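Trehalose monomycolate transport factor A (Mycolicibacterium smegmatis MC2 155, PDB 6T84) is required for MmpL3-dependent transport of trehalose monomycolate to the cell wall, and for growth and cell elongation. Local coordinates at residues L76-G81 against N147-A152; R35-V40 against W143-W148; L88-L93 against G108-Y113. All coordinates share one frame; numbering follows the deposited sequence. Where two conformers were deposited one is given.

In this part of the N-terminal domain, probably cytoplasmic, the chain first passes through R35-V40, in the loop between strands 28-29 and 49-50. Next come L76-G81, at the end of strand 71-77, and L88-L93, on strand 86-90. The return of G108-Y113 to L88-L93 closes the short loop of contact 3. W143-W148 then reaches back to R35-V40 in contact 2, and N147-A152 pairs with L76-G81 in contact 1. Contacts 1 and 2 therefore cross and share N147 and W148, while contact 3 nests within both. All three reach one antiparallel sheet: contact 1 joins central strands, contact 2 lays a loop on them, and contact 3 builds toward one end.

Contact 1. Residues L76-G81 against N147-A152. With SO4 (sulfate ion), chain C.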
loop_
_atom_site.group_PDB
_atom_site.type_symbol
_atom_site.label_atom_id
_atom_site.label_comp_id
_atom_site.label_asym_id
_atom_site.label_seq_id
_atom_site.Cartn_x
_atom_site.Cartn_y
_atom_site.Cartn_z
ATOM N N LEU A 76 -6.265 0.465 0.967
ATOM C CA LEU A 76 -7.411 1.333 0.710
ATOM C C LEU A 76 -8.254 0.786 -0.437
ATOM O O LEU A 76 -7.724 0.451 -1.499
ATOM C CB LEU A 76 -6.935 2.738 0.359
ATOM C CG LEU A 76 -8.009 3.773 -0.046
ATOM C CD1 LEU A 76 -8.946 4.071 1.125
ATOM C CD2 LEU A 76 -7.341 5.127 -0.552
ATOM N N HIS A 77 -9.558 0.672 -0.218
ATOM C CA HIS A 77 -10.402 0.112 -1.268
ATOM C C HIS A 77 -10.574 1.055 -2.456
ATOM O O HIS A 77 -10.773 2.258 -2.290
ATOM C CB HIS A 77 -11.783 -0.215 -0.689
ATOM C CG HIS A 77 -12.647 -0.969 -1.643
ATOM N ND1 HIS A 77 -13.713 -0.395 -2.322
ATOM C CD2 HIS A 77 -12.630 -2.278 -2.003
ATOM C CE1 HIS A 77 -14.291 -1.316 -3.076
ATOM N NE2 HIS A 77 -13.657 -2.465 -2.902
ATOM N N ARG A 78 -10.497 0.496 -3.669
ATOM C CA ARG A 78 -10.655 1.274 -4.909
ATOM C C ARG A 78 -12.107 1.251 -5.362
ATOM O O ARG A 78 -12.798 0.214 -5.309
ATOM C CB ARG A 78 -9.875 0.645 -6.053
ATOM C CG ARG A 78 -8.370 0.597 -5.916
ATOM C CD ARG A 78 -7.781 -0.241 -7.069
ATOM N NE ARG A 78 -8.078 0.380 -8.365
ATOM C CZ ARG A 78 -7.307 1.320 -8.889
ATOM N NH1 ARG A 78 -6.214 1.696 -8.225
ATOM N NH2 ARG A 78 -7.617 1.876 -10.052
ATOM N N LYS A 79 -12.543 2.387 -5.904
ATOM C CA LYS A 79 -13.934 2.481 -6.344
ATOM C C LYS A 79 -14.185 1.637 -7.591
ATOM O O LYS A 79 -15.240 1.000 -7.712
ATOM C CB LYS A 79 -14.307 3.944 -6.567
ATOM C CG LYS A 79 -15.774 4.160 -6.891
ATOM C CD LYS A 79 -16.090 5.634 -7.072
ATOM C CE LYS A 79 -17.572 5.839 -7.309
ATOM N NZ LYS A 79 -18.372 5.169 -6.243
ATOM N N VAL A 80 -13.245 1.628 -8.532
ATOM C CA VAL A 80 -13.353 0.886 -9.782
ATOM C C VAL A 80 -12.149 -0.039 -9.911
ATOM O O VAL A 80 -11.006 0.420 -9.846
ATOM C CB VAL A 80 -13.436 1.845 -10.985
ATOM C CG1 VAL A 80 -13.708 1.062 -12.271
ATOM C CG2 VAL A 80 -14.487 2.942 -10.730
ATOM N N GLY A 81 -12.395 -1.333 -10.136
ATOM C CA GLY A 81 -11.299 -2.290 -10.253
ATOM C C GLY A 81 -10.492 -2.152 -11.536
ATOM O O GLY A 81 -10.917 -1.570 -12.541
ATOM N N ASN A 147 -8.854 -4.393 -6.531
ATOM C CA ASN A 147 -9.770 -3.517 -5.831
ATOM C C ASN A 147 -9.157 -2.776 -4.654
ATOM O O ASN A 147 -9.902 -2.228 -3.819
ATOM C CB ASN A 147 -10.929 -4.396 -5.340
ATOM C CG ASN A 147 -11.717 -4.961 -6.484
ATOM O OD1 ASN A 147 -12.267 -4.198 -7.250
ATOM N ND2 ASN A 147 -11.776 -6.300 -6.595
ATOM N N TRP A 148 -7.819 -2.732 -4.584
ATOM C CA TRP A 148 -7.151 -2.150 -3.426
ATOM C C TRP A 148 -5.869 -1.445 -3.864
ATOM O O TRP A 148 -5.221 -1.880 -4.814
ATOM C CB TRP A 148 -6.741 -3.272 -2.478
ATOM C CG TRP A 148 -7.924 -3.957 -1.893
ATOM C CD1 TRP A 148 -8.575 -5.022 -2.428
ATOM C CD2 TRP A 148 -8.651 -3.556 -0.742
ATOM N NE1 TRP A 148 -9.653 -5.335 -1.664
ATOM C CE2 TRP A 148 -9.731 -4.465 -0.606
ATOM C CE3 TRP A 148 -8.508 -2.523 0.188
ATOM C CZ2 TRP A 148 -10.675 -4.375 0.430
ATOM C CZ3 TRP A 148 -9.398 -2.444 1.246
ATOM C CH2 TRP A 148 -10.488 -3.369 1.356
ATOM N N THR A 149 -5.508 -0.389 -3.168
ATOM C CA THR A 149 -4.205 0.262 -3.328
ATOM C C THR A 149 -3.593 0.208 -1.933
ATOM O O THR A 149 -4.278 0.501 -0.932
ATOM C CB THR A 149 -4.394 1.738 -3.750
ATOM O OG1 THR A 149 -5.088 1.788 -5.023
ATOM C CG2 THR A 149 -3.057 2.503 -3.884
ATOM N N LEU A 150 -2.292 -0.154 -1.865
ATOM C CA LEU A 150 -1.617 -0.462 -0.606
ATOM C C LEU A 150 -0.276 0.246 -0.489
ATOM O O LEU A 150 0.418 0.502 -1.493
ATOM C CB LEU A 150 -1.357 -1.975 -0.502
ATOM C CG LEU A 150 -2.638 -2.856 -0.586
ATOM C CD1 LEU A 150 -2.814 -3.350 -2.038
ATOM C CD2 LEU A 150 -2.559 -4.014 0.366
ATOM N N VAL A 151 0.086 0.537 0.753
ATOM C CA VAL A 151 1.402 1.066 1.098
ATOM C C VAL A 151 1.980 0.214 2.226
ATOM O O VAL A 151 1.299 -0.044 3.228
ATOM C CB VAL A 151 1.308 2.544 1.535
ATOM C CG1 VAL A 151 2.679 3.026 2.143
ATOM C CG2 VAL A 151 0.755 3.459 0.382
ATOM N N ALA A 152 3.246 -0.194 2.082
ATOM C CA ALA A 152 3.961 -0.911 3.120
ATOM C C ALA A 152 5.048 -0.007 3.672
ATOM O O ALA A 152 5.783 0.648 2.904
ATOM C CB ALA A 152 4.564 -2.218 2.601
HETATM S S SO4 C . -11.489 -8.264 -3.395
HETATM O O1 SO4 C . -10.743 -7.908 -4.614
HETATM O O2 SO4 C . -12.759 -8.888 -3.781
HETATM O O3 SO4 C . -10.718 -9.213 -2.587
HETATM O O4 SO4 C . -11.864 -7.153 -2.596
HETATM O O HOH W 1 -13.744 -1.998 -6.687
#
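H77 has its CG anti to the backbone N (chi1 -172°), whereas W148 holds its CG beside its own N (chi1 -66°), and from CB atoms on the same face of the sheet these torsions set the two CG atoms so that imidazole and indole can meet. The imidazole presents an edge to the indole face, a T-shaped pair with the planes at 78°, in which H77 CD2 comes 3.8 Å from W148 CZ2. H77 CB adds a CH-pi contact, 4.0 Å from the centroid of the W148 six-membered ring. H77 ND1 is bonded to E60, on strand 60-67.

Beneath the rings runs an antiparallel ladder between strands 71-77 and 148-153, inner neighbours in the large sheet. L76 and T149 form its hydrogen-bonded pair, L76 N giving to T149 O at 2.7 Å and T149 N to L76 O at 2.9 Å, while H77 and W148 form the non-hydrogen-bonded pair beside it. One step on, R78 N reaches N147 O (2.8 Å) from above the carbonyl plane. W148 N, buried here, has no partner in the model; R78 CD lies 3.5 Å from it. The R78 chain bends at chi3, placing NE to bond V80 O; in the conformer given, NH1 makes a weak bond to T149 OG1, with NH2 held by L176 O. T149 OG1 bonds to N173 of helix 159-175, which covers the opposite face, that of L76 and T149. A water bridges R78 O and N147 OD1. N147 ND2 (2.8 Å to O1) and W148 NE1 (3.0 Å to O4) grip a sulfate, probably from the crystallisation liquor.

Contact 2. Residues R35-V40 against W143-W148; sequences RWKRGV and WNEQNW. With SO4 (sulfate ion), chain C.
E145 receives two consecutive backbone N-H groups from the facing loop. Its CG lies beside the backbone N (chi1 -59°) and the chain continues extended, carrying the carboxylate across to R35-V40. K37 N bonds to E145 OE1 at 2.9 Å on the syn lone pair and makes a weaker bond to OE2, while R38 N meets E145 OE2 at 2.8 Å from above the carboxylate plane. OE2 also accepts from W143 NE1 on its anti lone pair, at 2.8 Å and nearly straight (173°), with the oxygen in the indole plane. Three N-H groups thus fix the rotation of the carboxylate and probably stabilise its negative charge. E145 stands at the turn of the beta-hairpin of strands 141-144 and 148-153, its N bonded to W148 O, so the carboxylate ties this hairpin end to the loop.

Outward lie two indoles. W143 turns one face to the loop: G39 CA stands over its six-membered ring, 3.5 Å from the centroid, a CH-pi contact. V40 CG2 touches W143 CH2 at 3.9 Å, its side chain crossing the indole at about a right angle. At the other end W36 directs its edge at W148 in a T-shaped pair, the planes at 87°, with W36 NE1 over the W148 face toward its rim, 3.2 Å from W148 CG.

The R35-V40 loop spans strands 71-77 and 148-153, W36 resting on A75 and L150, its ring meeting that of F65 with the planes nearly parallel, and V40 on V73 and A152. It covers the sheet face opposite helix 159-175, which packs against T149 and V151.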
loop_
_atom_site.group_PDB
_atom_site.type_symbol
_atom_site.label_atom_id
_atom_site.label_comp_id
_atom_site.label_asym_id
_atom_site.label_seq_id
_atom_site.Cartn_x
_atom_site.Cartn_y
_atom_site.Cartn_z
ATOM N N ARG A 35 -6.592 -11.622 1.318
ATOM C CA ARG A 35 -7.214 -10.964 0.183
ATOM C C ARG A 35 -6.205 -10.284 -0.721
ATOM O O ARG A 35 -6.583 -9.882 -1.825
ATOM C CB ARG A 35 -8.336 -9.998 0.571
ATOM C CG ARG A 35 -7.977 -8.950 1.547
ATOM C CD ARG A 35 -9.193 -8.079 1.823
ATOM N NE ARG A 35 -10.297 -8.858 2.373
ATOM C CZ ARG A 35 -11.503 -8.934 1.824
ATOM N NH1 ARG A 35 -11.774 -8.256 0.712
ATOM N NH2 ARG A 35 -12.438 -9.687 2.398
ATOM N N TRP A 36 -4.947 -10.187 -0.294
ATOM C CA TRP A 36 -3.916 -9.510 -1.089
ATOM C C TRP A 36 -2.766 -10.454 -1.405
ATOM O O TRP A 36 -2.398 -11.300 -0.577
ATOM C CB TRP A 36 -3.367 -8.288 -0.336
ATOM C CG TRP A 36 -4.466 -7.363 0.022
ATOM C CD1 TRP A 36 -5.230 -6.625 -0.839
ATOM C CD2 TRP A 36 -4.980 -7.123 1.325
ATOM N NE1 TRP A 36 -6.180 -5.914 -0.130
ATOM C CE2 TRP A 36 -6.029 -6.180 1.202
ATOM C CE3 TRP A 36 -4.623 -7.582 2.599
ATOM C CZ2 TRP A 36 -6.753 -5.729 2.300
ATOM C CZ3 TRP A 36 -5.328 -7.115 3.696
ATOM C CH2 TRP A 36 -6.384 -6.205 3.541
ATOM N N LYS A 37 -2.227 -10.345 -2.620
ATOM C CA LYS A 37 -1.285 -11.343 -3.108
ATOM C C LYS A 37 0.064 -10.775 -3.514
ATOM O O LYS A 37 1.002 -11.558 -3.716
ATOM C CB LYS A 37 -1.861 -12.083 -4.334
ATOM C CG LYS A 37 -3.276 -12.640 -4.134
ATOM C CD LYS A 37 -3.201 -13.935 -3.402
ATOM C CE LYS A 37 -4.489 -14.707 -3.512
ATOM N NZ LYS A 37 -4.353 -15.979 -2.745
ATOM N N ARG A 38 0.185 -9.457 -3.696
ATOM C CA ARG A 38 1.403 -8.890 -4.277
ATOM C C ARG A 38 2.110 -7.974 -3.274
ATOM O O ARG A 38 1.838 -8.044 -2.074
ATOM C CB ARG A 38 1.060 -8.165 -5.589
ATOM C CG ARG A 38 0.485 -9.074 -6.646
ATOM C CD ARG A 38 0.583 -8.404 -8.007
ATOM N NE ARG A 38 -0.056 -9.136 -9.068
ATOM C CZ ARG A 38 0.599 -9.673 -10.086
ATOM N NH1 ARG A 38 1.923 -9.575 -10.182
ATOM N NH2 ARG A 38 -0.069 -10.284 -11.027
ATOM N N GLY A 39 3.026 -7.114 -3.751
ATOM C CA GLY A 39 3.775 -6.259 -2.846
ATOM C C GLY A 39 4.456 -7.091 -1.788
ATOM O O GLY A 39 5.023 -8.158 -2.079
ATOM N N VAL A 40 4.351 -6.656 -0.526
ATOM C CA VAL A 40 4.937 -7.448 0.559
ATOM C C VAL A 40 4.228 -8.757 0.825
ATOM O O VAL A 40 4.791 -9.608 1.529
ATOM C CB VAL A 40 5.066 -6.701 1.902
ATOM C CG1 VAL A 40 5.935 -5.526 1.744
ATOM C CG2 VAL A 40 3.733 -6.262 2.416
ATOM N N TRP A 143 1.591 -0.259 -4.077
ATOM C CA TRP A 143 1.161 -1.041 -5.227
ATOM C C TRP A 143 -0.343 -1.133 -5.204
ATOM O O TRP A 143 -0.972 -0.863 -4.186
ATOM C CB TRP A 143 1.786 -2.442 -5.279
ATOM C CG TRP A 143 1.204 -3.453 -4.281
ATOM C CD1 TRP A 143 0.338 -4.471 -4.603
ATOM C CD2 TRP A 143 1.458 -3.568 -2.859
ATOM N NE1 TRP A 143 0.052 -5.213 -3.464
ATOM C CE2 TRP A 143 0.703 -4.678 -2.388
ATOM C CE3 TRP A 143 2.267 -2.854 -1.939
ATOM C CZ2 TRP A 143 0.727 -5.092 -1.057
ATOM C CZ3 TRP A 143 2.259 -3.240 -0.623
ATOM C CH2 TRP A 143 1.519 -4.370 -0.196
ATOM N N ASN A 144 -0.915 -1.510 -6.331
ATOM C CA ASN A 144 -2.327 -1.840 -6.333
ATOM C C ASN A 144 -2.565 -3.269 -6.778
ATOM O O ASN A 144 -1.739 -3.913 -7.438
ATOM C CB ASN A 144 -3.135 -0.918 -7.209
ATOM C CG ASN A 144 -2.901 -1.217 -8.684
ATOM O OD1 ASN A 144 -1.812 -0.909 -9.252
ATOM N ND2 ASN A 144 -3.905 -1.833 -9.330
ATOM N N GLU A 145 -3.732 -3.763 -6.357
ATOM C CA GLU A 145 -4.302 -5.010 -6.855
ATOM C C GLU A 145 -5.662 -4.641 -7.439
ATOM O O GLU A 145 -5.949 -3.467 -7.669
ATOM C CB GLU A 145 -4.330 -6.084 -5.756
ATOM C CG GLU A 145 -2.897 -6.331 -5.268
ATOM C CD GLU A 145 -2.690 -7.450 -4.302
ATOM O OE1 GLU A 145 -3.486 -8.400 -4.297
ATOM O OE2 GLU A 145 -1.679 -7.416 -3.568
ATOM N N GLN A 146 -6.518 -5.636 -7.707
ATOM C CA GLN A 146 -7.695 -5.310 -8.486
ATOM C C GLN A 146 -8.560 -4.236 -7.825
ATOM O O GLN A 146 -8.991 -3.280 -8.481
ATOM C CB GLN A 146 -8.510 -6.568 -8.747
ATOM C CG GLN A 146 -9.706 -6.260 -9.660
ATOM C CD GLN A 146 -10.436 -7.491 -10.117
ATOM O OE1 GLN A 146 -9.823 -8.514 -10.393
ATOM N NE2 GLN A 146 -11.757 -7.393 -10.204
ATOM N N ASN A 147 -8.854 -4.393 -6.531
ATOM C CA ASN A 147 -9.770 -3.517 -5.831
ATOM C C ASN A 147 -9.157 -2.776 -4.654
ATOM O O ASN A 147 -9.902 -2.228 -3.819
ATOM C CB ASN A 147 -10.929 -4.396 -5.340
ATOM C CG ASN A 147 -11.717 -4.961 -6.484
ATOM O OD1 ASN A 147 -12.267 -4.198 -7.250
ATOM N ND2 ASN A 147 -11.776 -6.300 -6.595
ATOM N N TRP A 148 -7.819 -2.732 -4.584
ATOM C CA TRP A 148 -7.151 -2.150 -3.426
ATOM C C TRP A 148 -5.869 -1.445 -3.864
ATOM O O TRP A 148 -5.221 -1.880 -4.814
ATOM C CB TRP A 148 -6.741 -3.272 -2.478
ATOM C CG TRP A 148 -7.924 -3.957 -1.893
ATOM C CD1 TRP A 148 -8.575 -5.022 -2.428
ATOM C CD2 TRP A 148 -8.651 -3.556 -0.742
ATOM N NE1 TRP A 148 -9.653 -5.335 -1.664
ATOM C CE2 TRP A 148 -9.731 -4.465 -0.606
ATOM C CE3 TRP A 148 -8.508 -2.523 0.188
ATOM C CZ2 TRP A 148 -10.675 -4.375 0.430
ATOM C CZ3 TRP A 148 -9.398 -2.444 1.246
ATOM C CH2 TRP A 148 -10.488 -3.369 1.356
HETATM S S SO4 C . -11.489 -8.264 -3.395
HETATM O O1 SO4 C . -10.743 -7.908 -4.614
HETATM O O2 SO4 C . -12.759 -8.888 -3.781
HETATM O O3 SO4 C . -10.718 -9.213 -2.587
HETATM O O4 SO4 C . -11.864 -7.153 -2.596
HETATM O O HOH W 2 -6.307 -7.955 -3.710
#

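Contact 3. Residues L88-L93 against G108-Y113; sequences LRLKGL and GPRMVY
L88 places CD1 between two residues of the facing strand, 3.6 Å from V112 CG2 in the conformer given and 3.7 Å from R110 CB. Its CG is anti to the backbone N (chi1 176°), and the leucine crosses the extended R110 chain obliquely. Two residues further along, L90 CD2 lies over one face of the R110 guanidinium, toward its rim. On the other side of the sheet, R89 brings CG to the ring edge of Y113, 3.7 Å from CE1, with the guanidinium and phenol planes 84° apart. M111 CE touches K91 CB at 4.0 Å.

The backbone beneath is an antiparallel pairing of strands 86-90 and 110-114; 110-114 lies between 86-90 and the outermost strand 102-107, with which it forms a hairpin. R89 and M111 are the hydrogen-bonded pair, R89 N to M111 O at 3.0 Å and M111 N to R89 O at 2.8 Å. Non-hydrogen-bonded pairs L88-V112 and L90-R110 flank it. K91 N then bonds to P109 O (2.9 Å) as the chain leaves the strand in a type I turn from L90 to L93.

What positions the arginines lies further out. R110 carries its guanidinium to the carbonyls of A132, A135, P136 and A139, at and beyond the end of helix 126-134, so that four oxygens fix the group; its NE reaches L88 O through a water. R89 is salt-bridged to D87 and bonded to K94 O. Another water ties Y113 OH to the carbonyl oxygens of L90 and L93.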
loop_
_atom_site.group_PDB
_atom_site.type_symbol
_atom_site.label_atom_id
_atom_site.label_comp_id
_atom_site.label_asym_id
_atom_site.label_seq_id
_atom_site.Cartn_x
_atom_site.Cartn_y
_atom_site.Cartn_z
ATOM N N LEU A 88 5.389 0.683 -7.074
ATOM C CA LEU A 88 6.348 1.800 -6.959
ATOM C C LEU A 88 7.113 1.564 -5.656
ATOM O O LEU A 88 6.522 1.642 -4.574
ATOM C CB LEU A 88 5.524 3.093 -6.882
ATOM C CG LEU A 88 6.249 4.419 -6.659
ATOM C CD1 LEU A 88 7.142 4.709 -7.872
ATOM C CD2 LEU A 88 5.253 5.586 -6.415
ATOM N N ARG A 89 8.426 1.296 -5.732
ATOM C CA ARG A 89 9.167 0.910 -4.534
ATOM C C ARG A 89 10.539 1.568 -4.537
ATOM O O ARG A 89 11.062 1.954 -5.590
ATOM C CB ARG A 89 9.288 -0.612 -4.391
ATOM C CG ARG A 89 9.957 -1.269 -5.546
ATOM C CD ARG A 89 10.122 -2.782 -5.351
ATOM N NE ARG A 89 8.804 -3.437 -5.200
ATOM C CZ ARG A 89 8.615 -4.589 -4.562
ATOM N NH1 ARG A 89 9.663 -5.258 -4.085
ATOM N NH2 ARG A 89 7.381 -5.114 -4.420
ATOM N N LEU A 90 11.110 1.709 -3.348
ATOM C CA LEU A 90 12.437 2.342 -3.270
ATOM C C LEU A 90 13.432 1.552 -4.118
ATOM O O LEU A 90 13.407 0.323 -4.170
ATOM C CB LEU A 90 12.916 2.331 -1.809
ATOM C CG LEU A 90 12.075 3.129 -0.850
ATOM C CD1 LEU A 90 12.632 3.055 0.576
ATOM C CD2 LEU A 90 11.953 4.587 -1.313
ATOM N N LYS A 91 14.371 2.272 -4.734
ATOM C CA LYS A 91 15.339 1.639 -5.636
ATOM C C LYS A 91 16.219 0.585 -4.947
ATOM O O LYS A 91 16.689 -0.358 -5.612
ATOM C CB LYS A 91 16.158 2.721 -6.353
ATOM C CG LYS A 91 17.032 3.476 -5.437
ATOM C CD LYS A 91 17.793 4.557 -6.233
ATOM C CE LYS A 91 18.862 5.257 -5.390
ATOM N NZ LYS A 91 18.311 6.329 -4.512
ATOM N N GLY A 92 16.510 0.734 -3.653
ATOM C CA GLY A 92 17.386 -0.299 -3.091
ATOM C C GLY A 92 16.719 -1.621 -2.743
ATOM O O GLY A 92 17.420 -2.553 -2.304
ATOM N N LEU A 93 15.397 -1.736 -2.937
ATOM C CA LEU A 93 14.682 -2.953 -2.619
ATOM C C LEU A 93 14.697 -3.902 -3.807
ATOM O O LEU A 93 14.918 -3.508 -4.949
ATOM C CB LEU A 93 13.220 -2.633 -2.236
ATOM C CG LEU A 93 13.119 -1.728 -1.000
ATOM C CD1 LEU A 93 11.662 -1.319 -0.727
ATOM C CD2 LEU A 93 13.806 -2.363 0.241
ATOM N N GLY A 108 13.386 9.163 -9.450
ATOM C CA GLY A 108 13.925 9.616 -8.193
ATOM C C GLY A 108 14.416 8.480 -7.330
ATOM O O GLY A 108 15.222 7.642 -7.746
ATOM N N PRO A 109 13.928 8.437 -6.088
ATOM C CA PRO A 109 14.373 7.418 -5.149
ATOM C C PRO A 109 13.710 6.082 -5.403
ATOM O O PRO A 109 13.953 5.138 -4.632
ATOM C CB PRO A 109 13.896 8.006 -3.802
ATOM C CG PRO A 109 12.634 8.727 -4.159
ATOM C CD PRO A 109 12.946 9.371 -5.489
ATOM N N ARG A 110 12.807 5.995 -6.413
ATOM C CA ARG A 110 11.943 4.818 -6.610
ATOM C C ARG A 110 12.111 4.208 -8.000
ATOM O O ARG A 110 12.653 4.817 -8.944
ATOM C CB ARG A 110 10.464 5.224 -6.374
ATOM C CG ARG A 110 10.147 5.445 -4.893
ATOM C CD ARG A 110 8.924 6.271 -4.633
ATOM N NE ARG A 110 8.556 6.124 -3.243
ATOM C CZ ARG A 110 8.686 7.018 -2.299
ATOM N NH1 ARG A 110 9.134 8.247 -2.576
ATOM N NH2 ARG A 110 8.340 6.685 -1.083
ATOM N N MET A 111 11.573 2.983 -8.130
ATOM C CA MET A 111 11.426 2.287 -9.390
ATOM C C MET A 111 9.964 1.922 -9.566
ATOM O O MET A 111 9.279 1.619 -8.586
ATOM C CB MET A 111 12.275 0.994 -9.385
ATOM C CG MET A 111 13.759 1.234 -9.158
ATOM S SD MET A 111 14.447 1.723 -10.737
ATOM C CE MET A 111 16.170 2.090 -10.276
ATOM N N VAL A 112 9.489 1.987 -10.806
ATOM C CA VAL A 112 8.120 1.636 -11.164
ATOM C C VAL A 112 8.138 0.322 -11.929
ATOM O O VAL A 112 8.876 0.192 -12.914
ATOM C CB VAL A 112 7.477 2.724 -12.045
ATOM C CG1 VAL A 112 6.012 2.372 -12.302
ATOM C CG2 VAL A 112 7.632 4.108 -11.400
ATOM N N TYR A 113 7.296 -0.625 -11.495
ATOM C CA TYR A 113 7.123 -1.912 -12.155
ATOM C C TYR A 113 5.644 -2.035 -12.522
ATOM O O TYR A 113 4.758 -1.523 -11.807
ATOM C CB TYR A 113 7.517 -3.088 -11.212
ATOM C CG TYR A 113 8.930 -2.964 -10.722
ATOM C CD1 TYR A 113 9.217 -2.207 -9.580
ATOM C CD2 TYR A 113 9.965 -3.588 -11.362
ATOM C CE1 TYR A 113 10.503 -2.117 -9.069
ATOM C CE2 TYR A 113 11.295 -3.442 -10.867
ATOM C CZ TYR A 113 11.526 -2.705 -9.738
ATOM O OH TYR A 113 12.805 -2.507 -9.258
HETATM O O HOH W 3 7.626 3.506 -2.794
HETATM O O HOH W 4 13.323 -1.683 -6.612
HETATM O O HOH W 5 15.722 5.307 -2.554
#